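Local structure of regulator of nonsense transcripts 2 (Homo sapiens, 4CEK) at residues A[88-93]-A[195-200]; A[93-98]-A[158-163]; A[233-238]-A[272-277]; A[260-265]-A[302-307]. The protein acts in nonsense-mediated mRNA decay, where its MIF4G domains, the second of which is described here, are likely to serve as all-helical protein-interaction scaffolds. One frame throughout, in Å; residues are numbered along the deposited sequence.

Contact 1 (A[88-93]-A[195-200])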
loop_
_atom_site.group_PDB
_atom_site.type_symbol
_atom_site.label_atom_id
_atom_site.label_comp_id
_atom_site.label_asym_id
_atom_site.label_seq_id
_atom_site.Cartn_x
_atom_site.Cartn_y
_atom_site.Cartn_z
ATOM N N ASP A 88 -14.586 -0.425 -2.791
ATOM C CA ASP A 88 -15.142 0.945 -2.807
ATOM C C ASP A 88 -15.529 1.387 -4.219
ATOM O O ASP A 88 -15.306 0.663 -5.204
ATOM C CB ASP A 88 -14.165 1.959 -2.175
ATOM C CG ASP A 88 -12.697 1.713 -2.558
ATOM O OD1 ASP A 88 -12.408 1.293 -3.688
ATOM O OD2 ASP A 88 -11.818 1.942 -1.701
ATOM N N GLU A 89 -16.136 2.571 -4.298
ATOM C CA GLU A 89 -16.458 3.227 -5.573
ATOM C C GLU A 89 -15.217 3.339 -6.474
ATOM O O GLU A 89 -15.314 3.142 -7.673
ATOM C CB GLU A 89 -17.030 4.631 -5.330
ATOM C CG GLU A 89 -18.399 4.674 -4.660
ATOM C CD GLU A 89 -18.358 4.910 -3.148
ATOM O OE1 GLU A 89 -17.598 4.217 -2.423
ATOM O OE2 GLU A 89 -19.121 5.786 -2.681
ATOM N N ALA A 90 -14.058 3.623 -5.875
ATOM C CA ALA A 90 -12.797 3.816 -6.612
ATOM C C ALA A 90 -12.387 2.547 -7.371
ATOM O O ALA A 90 -12.047 2.608 -8.546
ATOM C CB ALA A 90 -11.683 4.249 -5.663
ATOM N N GLU A 91 -12.445 1.406 -6.692
ATOM C CA GLU A 91 -12.173 0.100 -7.305
ATOM C C GLU A 91 -13.214 -0.324 -8.328
ATOM O O GLU A 91 -12.863 -0.975 -9.298
ATOM C CB GLU A 91 -12.048 -0.988 -6.232
ATOM C CG GLU A 91 -10.758 -0.873 -5.438
ATOM C CD GLU A 91 -10.824 -1.559 -4.090
ATOM O OE1 GLU A 91 -11.323 -2.711 -3.998
ATOM O OE2 GLU A 91 -10.372 -0.918 -3.126
ATOM N N ASP A 92 -14.486 0.010 -8.101
ATOM C CA ASP A 92 -15.524 -0.298 -9.079
ATOM C C ASP A 92 -15.295 0.470 -10.389
ATOM O O ASP A 92 -15.329 -0.111 -11.475
ATOM C CB ASP A 92 -16.920 0.045 -8.539
ATOM C CG ASP A 92 -18.045 -0.344 -9.523
ATOM O OD1 ASP A 92 -18.424 -1.544 -9.595
ATOM O OD2 ASP A 92 -18.534 0.559 -10.234
ATOM N N LEU A 93 -15.100 1.778 -10.259
ATOM C CA LEU A 93 -14.777 2.649 -11.382
ATOM C C LEU A 93 -13.515 2.187 -12.111
ATOM O O LEU A 93 -13.520 2.063 -13.326
ATOM C CB LEU A 93 -14.606 4.089 -10.886
ATOM C CG LEU A 93 -14.131 5.148 -11.875
ATOM C CD1 LEU A 93 -14.910 5.106 -13.198
ATOM C CD2 LEU A 93 -14.249 6.510 -11.193
ATOM N N ARG A 195 -3.485 7.633 -2.534
ATOM C CA ARG A 195 -3.732 8.917 -1.863
ATOM C C ARG A 195 -5.157 9.445 -1.996
ATOM O O ARG A 195 -5.727 9.927 -1.014
ATOM C CB ARG A 195 -2.814 10.029 -2.396
ATOM C CG ARG A 195 -1.430 10.050 -1.785
ATOM C CD ARG A 195 -0.761 11.418 -1.941
ATOM N NE ARG A 195 -0.824 11.863 -3.336
ATOM C CZ ARG A 195 0.023 11.512 -4.297
ATOM N NH1 ARG A 195 1.071 10.710 -4.046
ATOM N NH2 ARG A 195 -0.186 11.987 -5.518
ATOM N N GLY A 196 -5.690 9.445 -3.217
ATOM C CA GLY A 196 -7.051 9.936 -3.469
ATOM C C GLY A 196 -8.105 9.099 -2.765
ATOM O O GLY A 196 -9.041 9.626 -2.181
ATOM N N ASP A 197 -7.918 7.793 -2.744
ATOM C CA ASP A 197 -8.870 6.900 -2.059
ATOM C C ASP A 197 -8.775 7.092 -0.536
ATOM O O ASP A 197 -9.807 7.130 0.164
ATOM C CB ASP A 197 -8.581 5.477 -2.463
ATOM C CG ASP A 197 -9.769 4.589 -2.355
ATOM O OD1 ASP A 197 -10.895 5.078 -2.258
ATOM O OD2 ASP A 197 -9.560 3.377 -2.324
ATOM N N PHE A 198 -7.552 7.322 -0.031
ATOM C CA PHE A 198 -7.358 7.644 1.364
ATOM C C PHE A 198 -8.139 8.891 1.754
ATOM O O PHE A 198 -8.901 8.858 2.714
ATOM C CB PHE A 198 -5.877 7.818 1.685
ATOM C CG PHE A 198 -5.603 8.156 3.131
ATOM C CD1 PHE A 198 -5.580 7.164 4.094
ATOM C CD2 PHE A 198 -5.412 9.451 3.529
ATOM C CE1 PHE A 198 -5.308 7.462 5.426
ATOM C CE2 PHE A 198 -5.171 9.777 4.863
ATOM C CZ PHE A 198 -5.115 8.765 5.809
ATOM N N ARG A 199 -7.969 9.964 0.993
ATOM C CA ARG A 199 -8.695 11.239 1.203
ATOM C C ARG A 199 -10.183 11.007 1.236
ATOM O O ARG A 199 -10.878 11.457 2.140
ATOM C CB ARG A 199 -8.413 12.185 0.060
ATOM C CG ARG A 199 -7.831 13.531 0.405
ATOM C CD ARG A 199 -7.443 14.271 -0.887
ATOM N NE ARG A 199 -6.036 14.094 -1.176
ATOM C CZ ARG A 199 -5.496 13.699 -2.331
ATOM N NH1 ARG A 199 -6.220 13.468 -3.406
ATOM N NH2 ARG A 199 -4.170 13.578 -2.395
ATOM N N PHE A 200 -10.662 10.273 0.255
ATOM C CA PHE A 200 -12.070 9.872 0.187
ATOM C C PHE A 200 -12.551 9.154 1.466
ATOM O O PHE A 200 -13.551 9.563 2.062
ATOM C CB PHE A 200 -12.264 8.998 -1.064
ATOM C CG PHE A 200 -13.655 8.544 -1.272
ATOM C CD1 PHE A 200 -14.632 9.436 -1.703
ATOM C CD2 PHE A 200 -14.008 7.209 -1.042
ATOM C CE1 PHE A 200 -15.944 9.011 -1.885
ATOM C CE2 PHE A 200 -15.317 6.774 -1.218
ATOM C CZ PHE A 200 -16.286 7.676 -1.640
#
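The tight end of this contact is acidic. Asp88 and Asp197 meet tip to tip with their carboxylate planes turned 73° apart, and Asp88 OD2 stands 2.7 Å from Asp197 OD2. Two ionised acids so close would repel, so the pKa of one of them is probably raised; Glu91, whose OE2 lies 4.4 Å from Asp197 OD2, would add to that pressure. The other Asp88 oxygen is already committed: OD1 caps the helix that starts at Glu89 by accepting from Glu91 N at 3.0 Å, through the lone pair pointing away from OD2. Asp88 reaches both partners from the crowded rotamer, with CG between the backbone N and the carbonyl carbon (chi1 40°). Beside the pair, Ala90 CB comes to 3.6 Å from Asp197 OD1. In the all-helical MIF4G fold the contact sets the N-terminal turn of helix 89-99 against helix 185-203, the two local axes 11.1 Å apart and inclined at 141°. Asp197 OD2 also has a weak hydrogen bond with Thr216 OG1 of helix 210-225. The more open side is where partly exposed Glu89 crosses partly exposed Phe200 at about a right angle. There Glu89 OE2 meets the ring edge, 3.6 Å from Phe200 CZ, while Glu89 OE1, also covered, has no polar partner in the model.

Contact 2 (A[93-98]-A[158-163])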
loop_
_atom_site.group_PDB
_atom_site.type_symbol
_atom_site.label_atom_id
_atom_site.label_comp_id
_atom_site.label_asym_id
_atom_site.label_seq_id
_atom_site.Cartn_x
_atom_site.Cartn_y
_atom_site.Cartn_z
ATOM N N LEU A 93 -15.100 1.778 -10.259
ATOM C CA LEU A 93 -14.777 2.649 -11.382
ATOM C C LEU A 93 -13.515 2.187 -12.111
ATOM O O LEU A 93 -13.520 2.063 -13.326
ATOM C CB LEU A 93 -14.606 4.089 -10.886
ATOM C CG LEU A 93 -14.131 5.148 -11.875
ATOM C CD1 LEU A 93 -14.910 5.106 -13.198
ATOM C CD2 LEU A 93 -14.249 6.510 -11.193
ATOM N N THR A 94 -12.440 1.922 -11.365
ATOM C CA THR A 94 -11.222 1.370 -11.965
ATOM C C THR A 94 -11.459 0.032 -12.701
ATOM O O THR A 94 -10.916 -0.174 -13.796
ATOM C CB THR A 94 -10.094 1.208 -10.929
ATOM O OG1 THR A 94 -9.849 2.471 -10.314
ATOM C CG2 THR A 94 -8.790 0.700 -11.588
ATOM N N LYS A 95 -12.255 -0.861 -12.103
ATOM C CA LYS A 95 -12.530 -2.182 -12.688
ATOM C C LYS A 95 -13.276 -2.069 -14.021
ATOM O O LYS A 95 -13.022 -2.853 -14.951
ATOM C CB LYS A 95 -13.344 -3.059 -11.726
ATOM C CG LYS A 95 -13.538 -4.483 -12.223
ATOM C CD LYS A 95 -14.254 -5.357 -11.202
ATOM C CE LYS A 95 -14.437 -6.781 -11.726
ATOM N NZ LYS A 95 -15.197 -7.657 -10.782
ATOM N N LYS A 96 -14.199 -1.108 -14.108
ATOM C CA LYS A 96 -14.955 -0.877 -15.340
ATOM C C LYS A 96 -14.091 -0.268 -16.449
ATOM O O LYS A 96 -14.305 -0.564 -17.627
ATOM C CB LYS A 96 -16.211 -0.033 -15.059
ATOM C CG LYS A 96 -17.419 -0.902 -14.712
ATOM C CD LYS A 96 -18.196 -0.436 -13.496
ATOM C CE LYS A 96 -19.267 -1.449 -13.114
ATOM N NZ LYS A 96 -18.720 -2.812 -12.841
ATOM N N LEU A 97 -13.118 0.567 -16.078
ATOM C CA LEU A 97 -12.163 1.103 -17.053
ATOM C C LEU A 97 -11.327 -0.047 -17.657
ATOM O O LEU A 97 -11.119 -0.086 -18.869
ATOM C CB LEU A 97 -11.266 2.201 -16.439
ATOM C CG LEU A 97 -11.975 3.496 -15.980
ATOM C CD1 LEU A 97 -11.031 4.539 -15.370
ATOM C CD2 LEU A 97 -12.765 4.104 -17.133
ATOM N N LEU A 98 -10.877 -0.982 -16.814
ATOM C CA LEU A 98 -10.141 -2.178 -17.267
ATOM C C LEU A 98 -10.972 -3.022 -18.228
ATOM O O LEU A 98 -10.485 -3.420 -19.283
ATOM C CB LEU A 98 -9.717 -3.065 -16.085
ATOM C CG LEU A 98 -8.340 -2.933 -15.438
ATOM C CD1 LEU A 98 -8.142 -4.080 -14.457
ATOM C CD2 LEU A 98 -7.212 -2.945 -16.451
ATOM N N LEU A 158 -3.149 -3.817 -10.006
ATOM C CA LEU A 158 -2.605 -3.717 -8.651
ATOM C C LEU A 158 -3.596 -3.010 -7.700
ATOM O O LEU A 158 -3.791 -3.454 -6.586
ATOM C CB LEU A 158 -1.272 -2.996 -8.672
ATOM C CG LEU A 158 -0.194 -3.666 -9.512
ATOM C CD1 LEU A 158 1.125 -2.939 -9.353
ATOM C CD2 LEU A 158 -0.054 -5.115 -9.069
ATOM N N PHE A 159 -4.278 -1.962 -8.171
ATOM C CA PHE A 159 -5.121 -1.137 -7.302
ATOM C C PHE A 159 -6.407 -1.864 -6.897
ATOM O O PHE A 159 -6.932 -1.644 -5.793
ATOM C CB PHE A 159 -5.451 0.194 -7.993
ATOM C CG PHE A 159 -6.385 1.081 -7.210
ATOM C CD1 PHE A 159 -5.899 1.901 -6.192
ATOM C CD2 PHE A 159 -7.741 1.110 -7.496
ATOM C CE1 PHE A 159 -6.748 2.737 -5.479
ATOM C CE2 PHE A 159 -8.594 1.941 -6.792
ATOM C CZ PHE A 159 -8.098 2.771 -5.776
ATOM N N ILE A 160 -6.930 -2.722 -7.772
ATOM C CA ILE A 160 -8.145 -3.464 -7.422
ATOM C C ILE A 160 -7.851 -4.801 -6.744
ATOM O O ILE A 160 -8.708 -5.662 -6.781
ATOM C CB ILE A 160 -9.139 -3.691 -8.606
ATOM C CG1 ILE A 160 -8.506 -4.512 -9.726
ATOM C CG2 ILE A 160 -9.666 -2.367 -9.146
ATOM C CD1 ILE A 160 -9.440 -4.748 -10.894
ATOM N N VAL A 161 -6.683 -4.987 -6.125
ATOM C CA VAL A 161 -6.506 -6.115 -5.185
ATOM C C VAL A 161 -7.777 -6.295 -4.354
ATOM O O VAL A 161 -8.277 -5.332 -3.788
ATOM C CB VAL A 161 -5.383 -5.939 -4.128
ATOM C CG1 VAL A 161 -4.218 -6.846 -4.407
ATOM C CG2 VAL A 161 -4.942 -4.496 -3.965
ATOM N N PRO A 162 -8.311 -7.518 -4.284
ATOM C CA PRO A 162 -9.473 -7.720 -3.396
ATOM C C PRO A 162 -9.129 -7.648 -1.879
ATOM O O PRO A 162 -8.032 -8.054 -1.459
ATOM C CB PRO A 162 -9.959 -9.107 -3.786
ATOM C CG PRO A 162 -8.743 -9.802 -4.306
ATOM C CD PRO A 162 -7.921 -8.751 -4.992
ATOM N N ARG A 163 -10.062 -7.132 -1.073
ATOM C CA ARG A 163 -9.872 -7.027 0.396
ATOM C C ARG A 163 -9.606 -8.374 1.085
ATOM O O ARG A 163 -8.977 -8.426 2.135
ATOM C CB ARG A 163 -11.079 -6.342 1.070
ATOM C CG ARG A 163 -12.368 -7.169 1.113
ATOM C CD ARG A 163 -13.499 -6.456 1.859
ATOM N NE ARG A 163 -14.808 -7.000 1.480
ATOM C CZ ARG A 163 -15.668 -6.430 0.631
ATOM N NH1 ARG A 163 -15.412 -5.257 0.047
ATOM N NH2 ARG A 163 -16.817 -7.039 0.364
#
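Segment 158-163 leaves helix 148-159 just where it meets helix 89-99. Leu158, still helical, packs against Tyr172, Val176 and Leu190. Phe159 is the first to cross the interface: with CG anti to the backbone N (chi1 177°), its ring presents the CD2-CE2 side to Thr94, and Thr94 OG1 sits 3.8 Å from Phe159 CD2. This hydroxyl makes no polar bond to the segment, its hydrogen bond being to Ala90 O one turn back in its own helix; Phe159 in turn makes a cation-pi contact with Lys215. Ile160, the first residue to depart from helical backbone angles, carries the largest share of the burial. Its CG1 occupies the crowded position between backbone N and carbonyl carbon (chi1 62°), which splays the two branches along the facing helix. One branch, Ile160 CG2, comes to 4.0 Å from Thr94 CG2 and equally near Thr94 CB; the other ends in Ile160 CD1, 3.9 Å from Leu98 CD1. At the rim the stem of Lys95 flanks the second branch, with Lys95 CG 4.3 Å from Ile160 CD1 and the extended chain carrying its ammonium away. From Val161 onward the chain turns off towards helices 169-179 and 210-225. No hydrogen bond joins the two segments, so the 196 Å² buried between them comes mainly from methyl and ring packing, and the one hydroxyl at the interface bonds within its own helix.

Contact 3 (A[233-238]-A[272-277])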
loop_
_atom_site.group_PDB
_atom_site.type_symbol
_atom_site.label_atom_id
_atom_site.label_comp_id
_atom_site.label_asym_id
_atom_site.label_seq_id
_atom_site.Cartn_x
_atom_site.Cartn_y
_atom_site.Cartn_z
ATOM N N ASP A 233 5.070 11.694 3.522
ATOM C CA ASP A 233 3.728 11.351 2.971
ATOM C C ASP A 233 2.836 10.629 3.956
ATOM O O ASP A 233 1.656 10.957 4.154
ATOM C CB ASP A 233 3.845 10.338 1.821
ATOM C CG ASP A 233 4.029 10.963 0.464
ATOM O OD1 ASP A 233 3.337 11.968 0.175
ATOM O OD2 ASP A 233 4.835 10.401 -0.323
ATOM N N THR A 234 3.380 9.552 4.510
ATOM C CA THR A 234 2.612 8.696 5.374
ATOM C C THR A 234 2.398 9.325 6.768
ATOM O O THR A 234 1.366 9.108 7.380
ATOM C CB THR A 234 3.309 7.347 5.471
ATOM O OG1 THR A 234 3.491 6.860 4.127
ATOM C CG2 THR A 234 2.478 6.359 6.346
ATOM N N LEU A 235 3.367 10.089 7.261
ATOM C CA LEU A 235 3.132 10.905 8.454
ATOM C C LEU A 235 2.012 11.922 8.265
ATOM O O LEU A 235 1.271 12.208 9.212
ATOM C CB LEU A 235 4.403 11.617 8.915
ATOM C CG LEU A 235 5.396 10.652 9.587
ATOM C CD1 LEU A 235 6.783 11.275 9.760
ATOM C CD2 LEU A 235 4.824 10.215 10.915
ATOM N N HIS A 236 1.870 12.470 7.057
ATOM C CA HIS A 236 0.732 13.341 6.816
ATOM C C HIS A 236 -0.583 12.587 6.876
ATOM O O HIS A 236 -1.587 13.085 7.413
ATOM C CB HIS A 236 0.850 14.083 5.513
ATOM C CG HIS A 236 -0.384 14.852 5.197
ATOM N ND1 HIS A 236 -1.344 14.376 4.374
ATOM C CD2 HIS A 236 -0.870 16.057 5.735
ATOM C CE1 HIS A 236 -2.363 15.274 4.333
ATOM N NE2 HIS A 236 -2.070 16.288 5.177
ATOM N N CYS A 237 -0.598 11.371 6.348
ATOM C CA CYS A 237 -1.738 10.513 6.490
ATOM C C CYS A 237 -2.134 10.352 7.939
ATOM O O CYS A 237 -3.285 10.488 8.296
ATOM C CB CYS A 237 -1.440 9.138 5.871
ATOM S SG CYS A 237 -1.447 9.174 4.067
ATOM N N LEU A 238 -1.157 10.067 8.777
ATOM C CA LEU A 238 -1.412 9.831 10.178
ATOM C C LEU A 238 -1.908 11.085 10.866
ATOM O O LEU A 238 -2.905 11.051 11.595
ATOM C CB LEU A 238 -0.119 9.336 10.813
ATOM C CG LEU A 238 -0.105 8.955 12.265
ATOM C CD1 LEU A 238 -1.304 8.078 12.610
ATOM C CD2 LEU A 238 1.250 8.285 12.493
ATOM N N LEU A 272 11.418 10.998 15.538
ATOM C CA LEU A 272 10.969 12.052 16.445
ATOM C C LEU A 272 9.549 12.461 16.179
ATOM O O LEU A 272 8.801 12.780 17.099
ATOM C CB LEU A 272 11.911 13.284 16.355
ATOM C CG LEU A 272 11.557 14.605 17.094
ATOM C CD1 LEU A 272 12.790 15.406 17.516
ATOM C CD2 LEU A 272 10.634 15.487 16.248
ATOM N N ARG A 273 9.157 12.484 14.914
ATOM C CA ARG A 273 7.810 12.948 14.570
ATOM C C ARG A 273 6.787 11.861 14.782
ATOM O O ARG A 273 5.639 12.156 15.149
ATOM C CB ARG A 273 7.752 13.427 13.143
ATOM C CG ARG A 273 6.618 14.401 12.909
ATOM C CD ARG A 273 6.338 14.541 11.427
ATOM N NE ARG A 273 6.497 15.917 10.961
ATOM C CZ ARG A 273 6.730 16.267 9.696
ATOM N NH1 ARG A 273 6.813 15.339 8.738
ATOM N NH2 ARG A 273 6.863 17.565 9.383
ATOM N N THR A 274 7.194 10.609 14.540
ATOM C CA THR A 274 6.373 9.441 14.857
ATOM C C THR A 274 6.038 9.418 16.358
ATOM O O THR A 274 4.874 9.334 16.768
ATOM C CB THR A 274 7.094 8.147 14.449
ATOM O OG1 THR A 274 7.555 8.276 13.090
ATOM C CG2 THR A 274 6.158 6.931 14.527
ATOM N N SER A 275 7.080 9.573 17.148
ATOM C CA SER A 275 7.001 9.588 18.592
ATOM C C SER A 275 6.108 10.670 19.124
ATOM O O SER A 275 5.299 10.433 20.009
ATOM C CB SER A 275 8.381 9.805 19.167
ATOM O OG SER A 275 8.236 9.944 20.548
ATOM N N VAL A 276 6.229 11.870 18.573
ATOM C CA VAL A 276 5.329 12.940 18.971
ATOM C C VAL A 276 3.894 12.516 18.706
ATOM O O VAL A 276 3.022 12.686 19.568
ATOM C CB VAL A 276 5.636 14.285 18.259
ATOM C CG1 VAL A 276 4.546 15.291 18.573
ATOM C CG2 VAL A 276 6.967 14.828 18.711
ATOM N N LEU A 277 3.645 11.951 17.525
ATOM C CA LEU A 277 2.276 11.620 17.127
ATOM C C LEU A 277 1.732 10.439 17.939
ATOM O O LEU A 277 0.533 10.375 18.218
ATOM C CB LEU A 277 2.187 11.331 15.603
ATOM C CG LEU A 277 2.378 12.534 14.627
ATOM C CD1 LEU A 277 2.414 12.129 13.145
ATOM C CD2 LEU A 277 1.334 13.628 14.831
#
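Thr274 OG1 is gripped twice: by a hydrogen bond to Ser270 O, one turn back, and by a weak one to Leu264 O of helix 247-266. Both are acceptors, so one proton serves both, probably favouring Ser270 O. With OG1 anti to the carbonyl carbon (chi1 -50°), the hydroxyl is held at the lip of an apolar patch, and Leu235 CD2 rests 4.0 Å from it. Leu235 is the centre of that patch. Its CG stands anti to the carbonyl carbon (chi1 -74°), and its two methyls part company: Leu235 CD1 lies against the aliphatic stem of Arg273, 3.7 Å from Arg273 CD, and near the edge of the guanidinium, while Leu235 CD2 meets Leu277 CD1 at 3.8 Å. An alanine here would remove both methyls and would probably loosen the hold on Arg273 and Leu277. Leu277 CD1 also touches Leu238 CD2 at 4.1 Å, the two leucines sliding past each other in opposite directions. The segments run almost parallel, at 9° with local axes 11.1 Å apart, as first and third of three successive helices; helix 247-266, the second, touches both. This layering suits the alpha-alpha superhelix of MIF4G domains. Arg273 NH1 is hydrogen-bonded to Asn232 OD1, just ahead of segment 233-238. With no hydrogen bond between the segments, their direct cohesion is apolar; Thr274 OG1 and Arg273 NH1 bond outside them.

Contact 4 (A[260-265]-A[302-307])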
loop_
_atom_site.group_PDB
_atom_site.type_symbol
_atom_site.label_atom_id
_atom_site.label_comp_id
_atom_site.label_asym_id
_atom_site.label_seq_id
_atom_site.Cartn_x
_atom_site.Cartn_y
_atom_site.Cartn_z
ATOM N N CYS A 260 3.229 -0.141 9.245
ATOM C CA CYS A 260 4.542 0.541 9.050
ATOM C C CYS A 260 5.010 1.428 10.176
ATOM O O CYS A 260 6.023 2.090 10.020
ATOM C CB CYS A 260 4.542 1.400 7.781
ATOM S SG CYS A 260 3.464 2.878 7.795
ATOM N N GLY A 261 4.333 1.415 11.323
ATOM C CA GLY A 261 4.720 2.236 12.479
ATOM C C GLY A 261 6.132 1.961 12.982
ATOM O O GLY A 261 6.842 2.885 13.376
ATOM N N ARG A 262 6.569 0.705 12.989
ATOM C CA ARG A 262 7.915 0.439 13.483
ATOM C C ARG A 262 8.951 0.965 12.534
ATOM O O ARG A 262 9.956 1.507 12.979
ATOM C CB ARG A 262 8.156 -1.043 13.747
ATOM C CG ARG A 262 7.580 -1.507 15.071
ATOM C CD ARG A 262 7.337 -3.002 15.043
ATOM N NE ARG A 262 6.951 -3.518 16.346
ATOM C CZ ARG A 262 6.745 -4.803 16.621
ATOM N NH1 ARG A 262 6.889 -5.737 15.675
ATOM N NH2 ARG A 262 6.395 -5.156 17.855
ATOM N N PHE A 263 8.712 0.803 11.235
ATOM C CA PHE A 263 9.590 1.383 10.215
ATOM C C PHE A 263 9.740 2.875 10.445
ATOM O O PHE A 263 10.858 3.407 10.470
ATOM C CB PHE A 263 9.050 1.074 8.807
ATOM C CG PHE A 263 9.852 1.697 7.681
ATOM C CD1 PHE A 263 10.977 1.076 7.188
ATOM C CD2 PHE A 263 9.434 2.891 7.084
ATOM C CE1 PHE A 263 11.707 1.650 6.133
ATOM C CE2 PHE A 263 10.162 3.481 6.042
ATOM C CZ PHE A 263 11.297 2.861 5.561
ATOM N N LEU A 264 8.624 3.547 10.689
ATOM C CA LEU A 264 8.665 4.984 10.924
ATOM C C LEU A 264 9.322 5.351 12.231
ATOM O O LEU A 264 10.086 6.344 12.307
ATOM C CB LEU A 264 7.277 5.569 10.897
ATOM C CG LEU A 264 6.495 5.570 9.567
ATOM C CD1 LEU A 264 5.059 5.989 9.864
ATOM C CD2 LEU A 264 7.107 6.473 8.483
ATOM N N PHE A 265 9.006 4.589 13.281
ATOM C CA PHE A 265 9.517 4.901 14.626
ATOM C C PHE A 265 11.023 4.609 14.676
ATOM O O PHE A 265 11.779 5.376 15.200
ATOM C CB PHE A 265 8.737 4.124 15.711
ATOM C CG PHE A 265 9.125 4.478 17.114
ATOM C CD1 PHE A 265 8.551 5.548 17.748
ATOM C CD2 PHE A 265 10.066 3.735 17.793
ATOM C CE1 PHE A 265 8.910 5.894 19.053
ATOM C CE2 PHE A 265 10.429 4.065 19.109
ATOM C CZ PHE A 265 9.853 5.156 19.733
ATOM N N TYR A 302 0.074 1.656 19.947
ATOM C CA TYR A 302 1.189 2.341 20.605
ATOM C C TYR A 302 2.329 1.393 21.060
ATOM O O TYR A 302 3.534 1.607 20.719
ATOM C CB TYR A 302 0.666 3.180 21.761
ATOM C CG TYR A 302 1.736 3.918 22.582
ATOM C CD1 TYR A 302 2.363 3.319 23.681
ATOM C CD2 TYR A 302 2.087 5.213 22.276
ATOM C CE1 TYR A 302 3.309 3.998 24.433
ATOM C CE2 TYR A 302 3.023 5.900 23.019
ATOM C CZ TYR A 302 3.623 5.303 24.098
ATOM O OH TYR A 302 4.561 6.027 24.771
ATOM N N TYR A 303 1.955 0.364 21.826
ATOM C CA TYR A 303 2.931 -0.580 22.424
ATOM C C TYR A 303 3.542 -1.502 21.360
ATOM O O TYR A 303 4.661 -2.004 21.511
ATOM C CB TYR A 303 2.268 -1.406 23.535
ATOM C CG TYR A 303 1.904 -0.567 24.762
ATOM C CD1 TYR A 303 2.881 0.135 25.471
ATOM C CD2 TYR A 303 0.621 -0.454 25.180
ATOM C CE1 TYR A 303 2.572 0.902 26.567
ATOM C CE2 TYR A 303 0.288 0.313 26.271
ATOM C CZ TYR A 303 1.259 0.991 26.976
ATOM O OH TYR A 303 0.906 1.769 28.109
ATOM N N TYR A 304 2.805 -1.695 20.274
ATOM C CA TYR A 304 3.339 -2.363 19.102
ATOM C C TYR A 304 4.505 -1.554 18.482
ATOM O O TYR A 304 5.515 -2.159 18.164
ATOM C CB TYR A 304 2.229 -2.626 18.065
ATOM C CG TYR A 304 2.728 -3.393 16.871
ATOM C CD1 TYR A 304 3.317 -2.731 15.797
ATOM C CD2 TYR A 304 2.638 -4.778 16.818
ATOM C CE1 TYR A 304 3.807 -3.424 14.700
ATOM C CE2 TYR A 304 3.111 -5.487 15.720
ATOM C CZ TYR A 304 3.701 -4.797 14.668
ATOM O OH TYR A 304 4.169 -5.467 13.576
ATOM N N CYS A 305 4.387 -0.217 18.327
ATOM C CA CYS A 305 5.507 0.612 17.789
ATOM C C CYS A 305 6.598 0.941 18.774
ATOM O O CYS A 305 7.756 1.085 18.395
ATOM C CB CYS A 305 5.022 1.983 17.281
ATOM S SG CYS A 305 3.704 1.835 16.106
ATOM N N ASN A 306 6.200 1.174 20.020
ATOM C CA ASN A 306 7.092 1.759 21.024
ATOM C C ASN A 306 6.948 0.916 22.298
ATOM O O ASN A 306 6.385 1.400 23.290
ATOM C CB ASN A 306 6.716 3.237 21.277
ATOM C CG ASN A 306 7.726 3.964 22.151
ATOM O OD1 ASN A 306 8.814 3.465 22.388
ATOM N ND2 ASN A 306 7.384 5.154 22.605
ATOM N N PRO A 307 7.396 -0.360 22.243
ATOM C CA PRO A 307 7.378 -1.284 23.384
ATOM C C PRO A 307 8.488 -0.963 24.386
ATOM O O PRO A 307 8.256 -0.231 25.337
ATOM C CB PRO A 307 7.676 -2.643 22.740
ATOM C CG PRO A 307 8.531 -2.309 21.569
ATOM C CD PRO A 307 8.048 -0.973 21.067
#
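Tyr304 O lies in the last turn of helix 292-305, with no residue four further along the chain to bond it, and the side chain of Arg262 supplies donors instead. Arg262 NE bonds Tyr304 O at 2.7 Å, bent to 140° and coming from above the carbonyl plane; Arg262 NH2 adds a weak bond to the same Tyr304 O at 3.1 Å. NH1 goes to a salt bridge with Glu10, so all three nitrogens have acceptors. The same guanidinium lies flat on the Tyr304 ring, planes 12° apart and centres 3.7 Å apart, a stacked cation-pi pair. An alanine in place of Arg262 would remove these donors and the stack, and would probably weaken the tie between the two helices. The contact thus ties the C-terminal helix of this MIF4G fragment to helix 247-266. Gly261 permits the closeness: its CA lies 3.8 Å from Cys305 SG, where a beta carbon would clash. Beyond, Asn306 CB makes a CH-pi contact over the face of Phe265, 4.3 Å from the ring centroid.

In the fold
The four contacts form two neighbouring pairs. Contacts 1 and 2, with centres 10 Å apart, use successive turns of helix 89-99 and share Leu93; contact 2 is nested inside the chain loop closed by contact 1. Phe159 joins them, its CZ 3.8 Å from Asp197 OD2 and 3.9 Å from Ala90 CB. Contacts 3 and 4, centres 11 Å apart, interleave along the chain, and Thr234 CG2 packs on Cys260 SG at 3.9 Å. Between the pairs the direct touch is Phe198 CZ on Cys237 O at 3.5 Å, joining contacts 1 and 3. Contacts 2 and 4 are separated most, about 31 Å between centres, on opposite sides of the chain's centre.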